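Local atomic coordinates of TlmII (Streptoalloteichus hindustanus, PDB entry 4HVM), a protein that is a condensation-domain protein of tallysomycin biosynthesis, a nonribosomal peptide pathway, and may bind phosphopantetheine. Residues A[43-49]-A[128-134]; A[56-60]-A[156-160]; A[430-434]-A[445-449]; A[49-53]-A[86-90]. All coordinates share one frame. Residues are numbered along the deposited sequence.

Contact 1: A[43-49]-A[128-134]; sequences GSGRIDD and RLSETDV
Two neighbouring antiparallel strands of the N-terminal mixed sheet, 36-44 and 133-141, meet here at their ends, each beside a turn. G43 and V134 form a hydrogen-bonded pair (CA-CA 5.1 Å), with G43 N to V134 O at 2.7 Å and V134 N to G43 O at 2.8 Å. S44 and D133 follow as a non-hydrogen-bonded pair (CA-CA 4.5 Å), their side chains on one face, where S44 OG (chi1 t) donates to D133 OD1 at 2.9 Å. Beyond it, G45 N donates to T132 O at 2.9 Å; G45 turns off at phi/psi 140/-163, which suits a residue without a side chain. The chain then bends back so that I47 CD1 packs on V134 CB at 3.9 Å. D48 is the N-cap of helix 49-62, and D49 (m) forms a two-pronged salt bridge: R128 NE to D49 OD2 and R128 NH2 to D49 OD1, both 2.9 Å. R128 NH1 also donates to S130 O (2.8 Å) within the hairpin loop, where S130 OG accepts from D133 N at 3.1 Å, an ST motif. Strand ends, hairpin and helix start belong to the N-terminal half of the chloramphenicol-acetyltransferase-like fold of condensation domains.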
loop_
_atom_site.group_PDB
_atom_site.type_symbol
_atom_site.label_atom_id
_atom_site.label_comp_id
_atom_site.label_asym_id
_atom_site.label_seq_id
_atom_site.Cartn_x
_atom_site.Cartn_y
_atom_site.Cartn_z
ATOM N N GLY A 43 13.234 -15.396 -9.275
ATOM C CA GLY A 43 13.922 -16.641 -8.987
ATOM C C GLY A 43 15.081 -16.855 -9.941
ATOM O O GLY A 43 14.966 -16.595 -11.140
ATOM N N SER A 44 16.203 -17.328 -9.412
ATOM C CA SER A 44 17.388 -17.538 -10.231
ATOM C C SER A 44 18.059 -18.871 -9.921
ATOM O O SER A 44 18.395 -19.154 -8.773
ATOM C CB SER A 44 18.381 -16.392 -10.035
ATOM O OG SER A 44 19.432 -16.463 -10.985
ATOM N N GLY A 45 18.260 -19.681 -10.955
ATOM C CA GLY A 45 18.853 -20.997 -10.799
ATOM C C GLY A 45 18.150 -21.996 -11.694
ATOM O O GLY A 45 17.451 -21.604 -12.628
ATOM N N ARG A 46 18.328 -23.284 -11.423
ATOM C CA ARG A 46 17.630 -24.312 -12.187
ATOM C C ARG A 46 16.178 -24.399 -11.726
ATOM O O ARG A 46 15.891 -24.903 -10.640
ATOM C CB ARG A 46 18.323 -25.668 -12.038
ATOM C CG ARG A 46 19.804 -25.632 -12.377
ATOM C CD ARG A 46 20.393 -27.026 -12.534
ATOM N NE ARG A 46 21.847 -27.017 -12.392
ATOM C CZ ARG A 46 22.699 -26.721 -13.370
ATOM N NH1 ARG A 46 22.252 -26.408 -14.579
ATOM N NH2 ARG A 46 24.006 -26.738 -13.137
ATOM N N ILE A 47 15.268 -23.897 -12.556
ATOM C CA ILE A 47 13.857 -23.816 -12.192
ATOM C C ILE A 47 12.973 -24.601 -13.157
ATOM O O ILE A 47 13.009 -24.381 -14.367
ATOM C CB ILE A 47 13.376 -22.349 -12.146
ATOM C CG1 ILE A 47 14.228 -21.533 -11.170
ATOM C CG2 ILE A 47 11.902 -22.278 -11.769
ATOM C CD1 ILE A 47 13.934 -20.046 -11.208
ATOM N N ASP A 48 12.186 -25.523 -12.615
ATOM C CA ASP A 48 11.224 -26.279 -13.409
ATOM C C ASP A 48 9.924 -25.483 -13.535
ATOM O O ASP A 48 9.180 -25.330 -12.562
ATOM C CB ASP A 48 10.964 -27.637 -12.755
ATOM C CG ASP A 48 10.311 -28.633 -13.697
ATOM O OD1 ASP A 48 9.831 -28.224 -14.777
ATOM O OD2 ASP A 48 10.273 -29.831 -13.346
ATOM N N ASP A 49 9.662 -24.970 -14.733
ATOM C CA ASP A 49 8.494 -24.126 -14.972
ATOM C C ASP A 49 7.180 -24.836 -14.665
ATOM O O ASP A 49 6.300 -24.272 -14.014
ATOM C CB ASP A 49 8.479 -23.610 -16.413
ATOM C CG ASP A 49 9.478 -22.494 -16.644
ATOM O OD1 ASP A 49 10.021 -21.961 -15.651
ATOM O OD2 ASP A 49 9.706 -22.142 -17.821
ATOM N N ARG A 128 9.419 -16.131 -17.642
ATOM C CA ARG A 128 10.805 -16.569 -17.774
ATOM C C ARG A 128 11.620 -15.543 -18.558
ATOM O O ARG A 128 11.255 -15.171 -19.672
ATOM C CB ARG A 128 10.893 -17.946 -18.439
ATOM C CG ARG A 128 12.321 -18.399 -18.708
ATOM C CD ARG A 128 12.407 -19.881 -19.034
ATOM N NE ARG A 128 12.200 -20.722 -17.858
ATOM C CZ ARG A 128 13.165 -21.082 -17.016
ATOM N NH1 ARG A 128 14.411 -20.669 -17.210
ATOM N NH2 ARG A 128 12.882 -21.854 -15.974
ATOM N N LEU A 129 12.724 -15.096 -17.966
ATOM C CA LEU A 129 13.556 -14.055 -18.562
ATOM C C LEU A 129 14.769 -14.627 -19.295
ATOM O O LEU A 129 15.228 -14.062 -20.287
ATOM C CB LEU A 129 14.026 -13.077 -17.484
ATOM C CG LEU A 129 12.952 -12.521 -16.550
ATOM C CD1 LEU A 129 13.551 -11.493 -15.603
ATOM C CD2 LEU A 129 11.806 -11.917 -17.342
ATOM N N SER A 130 15.285 -15.744 -18.794
ATOM C CA SER A 130 16.460 -16.381 -19.376
ATOM C C SER A 130 16.504 -17.857 -19.005
ATOM O O SER A 130 15.499 -18.432 -18.591
ATOM C CB SER A 130 17.738 -15.686 -18.901
ATOM O OG SER A 130 17.834 -15.703 -17.486
ATOM N N GLU A 131 17.675 -18.466 -19.148
ATOM C CA GLU A 131 17.841 -19.878 -18.833
ATOM C C GLU A 131 17.907 -20.119 -17.329
ATOM O O GLU A 131 17.769 -21.253 -16.868
ATOM C CB GLU A 131 19.094 -20.430 -19.510
ATOM C CG GLU A 131 19.073 -20.293 -21.021
ATOM C CD GLU A 131 17.847 -20.936 -21.647
ATOM O OE1 GLU A 131 17.214 -20.295 -22.513
ATOM O OE2 GLU A 131 17.520 -22.083 -21.276
ATOM N N THR A 132 18.115 -19.051 -16.566
ATOM C CA THR A 132 18.239 -19.165 -15.117
ATOM C C THR A 132 17.195 -18.337 -14.367
ATOM O O THR A 132 16.823 -18.676 -13.244
ATOM C CB THR A 132 19.642 -18.741 -14.634
ATOM O OG1 THR A 132 19.878 -17.371 -14.983
ATOM C CG2 THR A 132 20.717 -19.614 -15.266
ATOM N N ASP A 133 16.725 -17.260 -14.991
ATOM C CA ASP A 133 15.858 -16.297 -14.313
ATOM C C ASP A 133 14.374 -16.443 -14.642
ATOM O O ASP A 133 13.978 -16.447 -15.807
ATOM C CB ASP A 133 16.318 -14.864 -14.607
ATOM C CG ASP A 133 17.612 -14.505 -13.895
ATOM O OD1 ASP A 133 18.367 -15.430 -13.523
ATOM O OD2 ASP A 133 17.874 -13.297 -13.705
ATOM N N VAL A 134 13.560 -16.554 -13.595
ATOM C CA VAL A 134 12.109 -16.598 -13.733
ATOM C C VAL A 134 11.461 -15.652 -12.732
ATOM O O VAL A 134 11.769 -15.696 -11.542
ATOM C CB VAL A 134 11.559 -18.011 -13.486
ATOM C CG1 VAL A 134 10.037 -17.999 -13.507
ATOM C CG2 VAL A 134 12.100 -18.978 -14.519
#

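Contact 2: A[56-60]-A[156-160]; sequences ADEVL and AVWQA
This is a buried apolar helix-helix contact on one face of the five-stranded mixed sheet, between helix 49-62 and the C-terminal part of helix 147-161. Both segments are regular helix, with L60 N to A56 O at 2.9 Å and A160 N to A156 O at 3.0 Å. Their short axes approach to 8.5 Å, and their N-to-C directions differ by 123°, so the helices cross obliquely, closer to antiparallel than parallel. The nearest CA pairs are A56 with V157 at 5.3 Å and E58 with A160 at 7.4 Å. V59, chi1 t, is central: its CG2 lies 3.6 Å from V157 CA, 3.8 Å from V157 CG2, 3.5 Å from A156 O and 4.2 Å from A160 CB, while V59 CG1 meets A156 CB at 4.1 Å. V157, also t, sends CG1 to A56 CB at 4.1 Å. The small side chains of A56, A156 and A160 allow this close approach. At the border the extended E58 (t, t) brings OE1 to 4.0 Å from A160 CB, a van der Waals contact. Towards the sheet, A56 and V157 both rest on L124 of strand 122-128, and V157 also reaches L136 of strand 133-141.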
loop_
_atom_site.group_PDB
_atom_site.type_symbol
_atom_site.label_atom_id
_atom_site.label_comp_id
_atom_site.label_asym_id
_atom_site.label_seq_id
_atom_site.Cartn_x
_atom_site.Cartn_y
_atom_site.Cartn_z
ATOM N N ALA A 56 1.694 -22.814 -8.280
ATOM C CA ALA A 56 0.826 -21.644 -8.302
ATOM C C ALA A 56 -0.639 -22.056 -8.234
ATOM O O ALA A 56 -1.431 -21.447 -7.515
ATOM C CB ALA A 56 1.086 -20.822 -9.547
ATOM N N ASP A 57 -0.988 -23.093 -8.988
ATOM C CA ASP A 57 -2.349 -23.616 -9.001
ATOM C C ASP A 57 -2.740 -24.141 -7.626
ATOM O O ASP A 57 -3.890 -24.014 -7.205
ATOM C CB ASP A 57 -2.483 -24.733 -10.038
ATOM C CG ASP A 57 -2.434 -24.214 -11.462
ATOM O OD1 ASP A 57 -2.946 -23.102 -11.707
ATOM O OD2 ASP A 57 -1.885 -24.919 -12.338
ATOM N N GLU A 58 -1.771 -24.728 -6.931
ATOM C CA GLU A 58 -1.997 -25.278 -5.601
ATOM C C GLU A 58 -2.333 -24.172 -4.605
ATOM O O GLU A 58 -3.213 -24.332 -3.757
ATOM C CB GLU A 58 -0.764 -26.059 -5.137
ATOM C CG GLU A 58 -0.880 -26.668 -3.750
ATOM C CD GLU A 58 0.359 -27.450 -3.358
ATOM O OE1 GLU A 58 1.146 -27.811 -4.259
ATOM O OE2 GLU A 58 0.548 -27.697 -2.147
ATOM N N VAL A 59 -1.629 -23.049 -4.719
ATOM C CA VAL A 59 -1.854 -21.909 -3.839
ATOM C C VAL A 59 -3.173 -21.218 -4.164
ATOM O O VAL A 59 -3.908 -20.810 -3.261
ATOM C CB VAL A 59 -0.695 -20.897 -3.924
ATOM C CG1 VAL A 59 -1.005 -19.656 -3.103
ATOM C CG2 VAL A 59 0.594 -21.543 -3.449
ATOM N N LEU A 60 -3.478 -21.105 -5.455
ATOM C CA LEU A 60 -4.742 -20.518 -5.898
ATOM C C LEU A 60 -5.932 -21.331 -5.403
ATOM O O LEU A 60 -7.029 -20.802 -5.228
ATOM C CB LEU A 60 -4.791 -20.404 -7.426
ATOM C CG LEU A 60 -3.879 -19.343 -8.055
ATOM C CD1 LEU A 60 -4.034 -19.318 -9.572
ATOM C CD2 LEU A 60 -4.145 -17.967 -7.452
ATOM N N ALA A 156 4.163 -18.084 -0.698
ATOM C CA ALA A 156 3.469 -19.361 -0.570
ATOM C C ALA A 156 3.638 -20.236 -1.812
ATOM O O ALA A 156 3.686 -21.464 -1.713
ATOM C CB ALA A 156 1.992 -19.134 -0.281
ATOM N N VAL A 157 3.728 -19.602 -2.977
ATOM C CA VAL A 157 3.919 -20.328 -4.228
ATOM C C VAL A 157 5.290 -20.995 -4.261
ATOM O O VAL A 157 5.416 -22.157 -4.647
ATOM C CB VAL A 157 3.755 -19.409 -5.453
ATOM C CG1 VAL A 157 4.038 -20.176 -6.734
ATOM C CG2 VAL A 157 2.354 -18.812 -5.483
ATOM N N TRP A 158 6.313 -20.261 -3.844
ATOM C CA TRP A 158 7.659 -20.818 -3.779
ATOM C C TRP A 158 7.774 -21.890 -2.700
ATOM O O TRP A 158 8.564 -22.826 -2.825
ATOM C CB TRP A 158 8.692 -19.714 -3.555
ATOM C CG TRP A 158 9.028 -18.952 -4.806
ATOM C CD1 TRP A 158 8.708 -17.657 -5.092
ATOM C CD2 TRP A 158 9.742 -19.450 -5.944
ATOM N NE1 TRP A 158 9.186 -17.315 -6.338
ATOM C CE2 TRP A 158 9.824 -18.401 -6.881
ATOM C CE3 TRP A 158 10.323 -20.682 -6.260
ATOM C CZ2 TRP A 158 10.464 -18.546 -8.112
ATOM C CZ3 TRP A 158 10.957 -20.825 -7.482
ATOM C CH2 TRP A 158 11.023 -19.763 -8.393
ATOM N N GLN A 159 6.986 -21.747 -1.638
ATOM C CA GLN A 159 6.934 -22.765 -0.597
ATOM C C GLN A 159 6.370 -24.071 -1.148
ATOM O O GLN A 159 6.867 -25.153 -0.834
ATOM C CB GLN A 159 6.089 -22.293 0.590
ATOM C CG GLN A 159 6.813 -21.362 1.555
ATOM C CD GLN A 159 6.011 -21.089 2.819
ATOM O OE1 GLN A 159 4.831 -21.431 2.908
ATOM N NE2 GLN A 159 6.654 -20.473 3.806
ATOM N N ALA A 160 5.332 -23.958 -1.971
ATOM C CA ALA A 160 4.703 -25.122 -2.581
ATOM C C ALA A 160 5.650 -25.792 -3.566
ATOM O O ALA A 160 5.608 -27.009 -3.748
ATOM C CB ALA A 160 3.409 -24.722 -3.274
#

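Contact 3: A[430-434]-A[445-449]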
loop_
_atom_site.group_PDB
_atom_site.type_symbol
_atom_site.label_atom_id
_atom_site.label_comp_id
_atom_site.label_asym_id
_atom_site.label_seq_id
_atom_site.Cartn_x
_atom_site.Cartn_y
_atom_site.Cartn_z
ATOM N N ILE A 430 13.167 5.977 -3.046
ATOM C CA ILE A 430 12.033 6.818 -2.690
ATOM C C ILE A 430 11.365 7.388 -3.941
ATOM O O ILE A 430 11.960 8.182 -4.667
ATOM C CB ILE A 430 12.467 7.974 -1.772
ATOM C CG1 ILE A 430 13.069 7.424 -0.480
ATOM C CG2 ILE A 430 11.290 8.874 -1.467
ATOM C CD1 ILE A 430 13.571 8.497 0.468
ATOM N N VAL A 431 10.129 6.972 -4.198
ATOM C CA VAL A 431 9.402 7.452 -5.368
ATOM C C VAL A 431 8.431 8.566 -4.986
ATOM O O VAL A 431 7.517 8.361 -4.188
ATOM C CB VAL A 431 8.633 6.319 -6.067
ATOM C CG1 VAL A 431 7.972 6.839 -7.326
ATOM C CG2 VAL A 431 9.565 5.165 -6.394
ATOM N N LEU A 432 8.635 9.746 -5.565
ATOM C CA LEU A 432 7.847 10.925 -5.208
ATOM C C LEU A 432 6.908 11.335 -6.330
ATOM O O LEU A 432 7.333 11.516 -7.469
ATOM C CB LEU A 432 8.765 12.098 -4.862
ATOM C CG LEU A 432 8.095 13.455 -4.650
ATOM C CD1 LEU A 432 7.260 13.452 -3.381
ATOM C CD2 LEU A 432 9.134 14.567 -4.612
ATOM N N ASP A 433 5.630 11.491 -5.997
ATOM C CA ASP A 433 4.629 11.953 -6.953
ATOM C C ASP A 433 4.073 13.298 -6.497
ATOM O O ASP A 433 3.392 13.380 -5.479
ATOM C CB ASP A 433 3.500 10.928 -7.084
ATOM C CG ASP A 433 3.975 9.608 -7.665
ATOM O OD1 ASP A 433 4.744 9.629 -8.649
ATOM O OD2 ASP A 433 3.592 8.548 -7.128
ATOM N N GLN A 434 4.367 14.356 -7.247
ATOM C CA GLN A 434 3.968 15.701 -6.842
ATOM C C GLN A 434 3.029 16.391 -7.820
ATOM O O GLN A 434 2.964 16.039 -8.995
ATOM C CB GLN A 434 5.198 16.582 -6.612
ATOM C CG GLN A 434 5.889 16.331 -5.292
ATOM C CD GLN A 434 6.382 17.610 -4.641
ATOM O OE1 GLN A 434 5.812 18.079 -3.656
ATOM N NE2 GLN A 434 7.450 18.178 -5.188
ATOM N N ALA A 445 13.513 19.335 -5.499
ATOM C CA ALA A 445 14.123 20.089 -4.412
ATOM C C ALA A 445 13.750 19.461 -3.075
ATOM O O ALA A 445 14.433 19.657 -2.069
ATOM C CB ALA A 445 13.670 21.537 -4.458
ATOM N N LEU A 446 12.655 18.707 -3.079
ATOM C CA LEU A 446 12.216 17.968 -1.907
ATOM C C LEU A 446 13.156 16.793 -1.665
ATOM O O LEU A 446 13.541 16.518 -0.529
ATOM C CB LEU A 446 10.781 17.474 -2.107
ATOM C CG LEU A 446 9.993 16.940 -0.908
ATOM C CD1 LEU A 446 8.504 17.105 -1.158
ATOM C CD2 LEU A 446 10.312 15.483 -0.621
ATOM N N LEU A 447 13.525 16.102 -2.737
ATOM C CA LEU A 447 14.372 14.920 -2.616
ATOM C C LEU A 447 15.815 15.244 -2.238
ATOM O O LEU A 447 16.482 14.444 -1.583
ATOM C CB LEU A 447 14.330 14.084 -3.895
ATOM C CG LEU A 447 12.991 13.400 -4.179
ATOM C CD1 LEU A 447 13.128 12.415 -5.324
ATOM C CD2 LEU A 447 12.459 12.709 -2.936
ATOM N N ASP A 448 16.294 16.413 -2.653
ATOM C CA ASP A 448 17.612 16.876 -2.239
ATOM C C ASP A 448 17.571 17.271 -0.769
ATOM O O ASP A 448 18.574 17.174 -0.062
ATOM C CB ASP A 448 18.073 18.061 -3.089
ATOM C CG ASP A 448 18.445 17.657 -4.504
ATOM O OD1 ASP A 448 19.451 16.934 -4.676
ATOM O OD2 ASP A 448 17.741 18.080 -5.447
ATOM N N GLY A 449 16.401 17.716 -0.318
ATOM C CA GLY A 449 16.201 18.079 1.074
ATOM C C GLY A 449 16.158 16.867 1.984
ATOM O O GLY A 449 16.798 16.846 3.036
#
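Apolar side chains make up most of this contact between strand 427-434 and residues 445-449 of helix 445-459. Alternation along the strand turns I430, L432 and Q434 toward the helix, whereas V431 points away from it. L432 (chi1 t, chi2 p) is in the middle: its CD2 lies 4.1 Å from L447 CG and 4.2 Å from L446 CB, so it fits against two successive leucines. I430 CG2 meets L447 CD2 at 4.3 Å. The polar Q434 joins by van der Waals contact, its OE1 3.8 Å from L446 CD1; the same oxygen is hydrogen-bonded to T417 of strand 417-424. As for the backbones, the short axes approach to 10.3 Å and their N-to-C directions differ by 145°; L432 and L447 form the nearest CA pair at 8.1 Å. Around these leucines, L447 also touches S218 and L220 of strand 216-223, and L446 touches W252 of helix 241-255, so the same helix turn packs across two adjacent strands and on a second helix. Helix 445-459 thus lies on one face of the six-stranded mixed sheet, roughly antiparallel to the strand before it, as a layer of an alpha/beta sandwich.

Contact 4: A[49-53]-A[86-90]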
loop_
_atom_site.group_PDB
_atom_site.type_symbol
_atom_site.label_atom_id
_atom_site.label_comp_id
_atom_site.label_asym_id
_atom_site.label_seq_id
_atom_site.Cartn_x
_atom_site.Cartn_y
_atom_site.Cartn_z
ATOM N N ASP A 49 9.662 -24.970 -14.733
ATOM C CA ASP A 49 8.494 -24.126 -14.972
ATOM C C ASP A 49 7.180 -24.836 -14.665
ATOM O O ASP A 49 6.300 -24.272 -14.014
ATOM C CB ASP A 49 8.479 -23.610 -16.413
ATOM C CG ASP A 49 9.478 -22.494 -16.644
ATOM O OD1 ASP A 49 10.021 -21.961 -15.651
ATOM O OD2 ASP A 49 9.706 -22.142 -17.821
ATOM N N ASP A 50 7.055 -26.071 -15.136
ATOM C CA ASP A 50 5.840 -26.849 -14.932
ATOM C C ASP A 50 5.605 -27.117 -13.452
ATOM O O ASP A 50 4.465 -27.123 -12.987
ATOM C CB ASP A 50 5.915 -28.165 -15.707
ATOM C CG ASP A 50 5.968 -27.952 -17.210
ATOM O OD1 ASP A 50 5.172 -27.132 -17.721
ATOM O OD2 ASP A 50 6.808 -28.596 -17.876
ATOM N N ARG A 51 6.691 -27.334 -12.718
ATOM C CA ARG A 51 6.608 -27.568 -11.284
ATOM C C ARG A 51 6.176 -26.292 -10.575
ATOM O O ARG A 51 5.383 -26.329 -9.635
ATOM C CB ARG A 51 7.952 -28.045 -10.732
ATOM C CG ARG A 51 7.937 -28.343 -9.242
ATOM C CD ARG A 51 6.996 -29.493 -8.922
ATOM N NE ARG A 51 6.677 -29.569 -7.498
ATOM C CZ ARG A 51 5.600 -29.020 -6.943
ATOM N NH1 ARG A 51 4.730 -28.350 -7.690
ATOM N NH2 ARG A 51 5.389 -29.141 -5.639
ATOM N N LEU A 52 6.701 -25.161 -11.034
ATOM C CA LEU A 52 6.350 -23.868 -10.467
ATOM C C LEU A 52 4.915 -23.494 -10.816
ATOM O O LEU A 52 4.195 -22.925 -9.993
ATOM C CB LEU A 52 7.313 -22.790 -10.960
ATOM C CG LEU A 52 7.111 -21.375 -10.408
ATOM C CD1 LEU A 52 7.209 -21.351 -8.887
ATOM C CD2 LEU A 52 8.118 -20.425 -11.029
ATOM N N ALA A 53 4.505 -23.820 -12.040
ATOM C CA ALA A 53 3.143 -23.566 -12.493
ATOM C C ALA A 53 2.146 -24.385 -11.683
ATOM O O ALA A 53 1.066 -23.902 -11.344
ATOM C CB ALA A 53 3.009 -23.888 -13.974
ATOM N N ALA A 86 -6.305 -18.185 -13.472
ATOM C CA ALA A 86 -5.575 -16.989 -13.075
ATOM C C ALA A 86 -4.069 -17.127 -13.272
ATOM O O ALA A 86 -3.308 -16.230 -12.916
ATOM C CB ALA A 86 -5.886 -16.655 -11.626
ATOM N N LEU A 87 -3.636 -18.250 -13.833
ATOM C CA LEU A 87 -2.213 -18.460 -14.075
ATOM C C LEU A 87 -1.825 -18.110 -15.510
ATOM O O LEU A 87 -2.195 -18.809 -16.455
ATOM C CB LEU A 87 -1.816 -19.901 -13.749
ATOM C CG LEU A 87 -0.343 -20.246 -13.960
ATOM C CD1 LEU A 87 0.557 -19.320 -13.155
ATOM C CD2 LEU A 87 -0.085 -21.699 -13.596
ATOM N N VAL A 88 -1.083 -17.019 -15.662
ATOM C CA VAL A 88 -0.622 -16.571 -16.969
ATOM C C VAL A 88 0.864 -16.873 -17.144
ATOM O O VAL A 88 1.683 -16.487 -16.311
ATOM C CB VAL A 88 -0.843 -15.058 -17.145
ATOM C CG1 VAL A 88 -0.348 -14.605 -18.510
ATOM C CG2 VAL A 88 -2.316 -14.710 -16.949
ATOM N N ARG A 89 1.209 -17.563 -18.228
ATOM C CA ARG A 89 2.595 -17.949 -18.479
ATOM C C ARG A 89 3.164 -17.212 -19.684
ATOM O O ARG A 89 2.596 -17.260 -20.775
ATOM C CB ARG A 89 2.700 -19.463 -18.674
ATOM C CG ARG A 89 2.083 -20.254 -17.534
ATOM C CD ARG A 89 2.254 -21.752 -17.712
ATOM N NE ARG A 89 3.660 -22.143 -17.746
ATOM C CZ ARG A 89 4.090 -23.397 -17.663
ATOM N NH1 ARG A 89 3.225 -24.394 -17.534
ATOM N NH2 ARG A 89 5.391 -23.654 -17.703
ATOM N N SER A 90 4.285 -16.526 -19.477
ATOM C CA SER A 90 4.924 -15.748 -20.534
ATOM C C SER A 90 6.411 -16.076 -20.645
ATOM O O SER A 90 7.006 -16.629 -19.720
ATOM C CB SER A 90 4.736 -14.249 -20.284
ATOM O OG SER A 90 3.363 -13.894 -20.272
#
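At the start of strand 87-91, L87 (t, p) points toward the helix and sets its CD2 3.8 Å from A53 CB and 3.4 Å from A53 O; L87 and A53 are also the nearest CA pair, at 7.6 Å. L87 further touches A56 and D57, the next turn of the same helix. V88 sits on the other side of the strand, out of reach of the helix, and its backbone pairs with L124 and L126 of strand 122-128. The contact thus lies at an outermost strand of the five-stranded mixed sheet, with helix 49-62 packed on one sheet face in the layered manner of an alpha/beta fold. The short axes are 11.0 Å apart at closest, and their N-to-C directions differ by 160°, nearly antiparallel. R89 again points toward the helix, and its side chain (m, t, p) reaches D50: R89 NH1 lies 3.4 Å and NH2 3.5 Å from D50 OD1, a salt bridge whose two hydrogen bonds are weak. A53 CB lies over one face of the guanidinium, 3.6 Å from R89 NH1, and D49 CB is 3.3 Å from R89 NH2. The carboxylate of D49 is instead paired with R128. S90 continues the strand, its backbone bonded to L126 and R128.

Contacts 1, 2 and 4 form one cluster in the N-terminal part of the condensation domain. Contacts 1 and 4 have centres 12 Å apart and share D49; R128 N and S90 O, 3.2 Å apart, probably form a hydrogen bond between their strands. Along the chain, contact 4 falls within the span of contact 1. Contacts 2 and 4, 10 Å apart, both use helix 49-62. Contacts 1 and 2, 17 Å apart, meet where W158 CZ2 lies 4.0 Å from G43 CA, and their segments alternate. Contact 3 follows later in sequence, its centre 35 to 38 Å from the others. The five-stranded sheet with its two helices and the six-stranded sheet bearing contact 3 are thus separate parts of the chain.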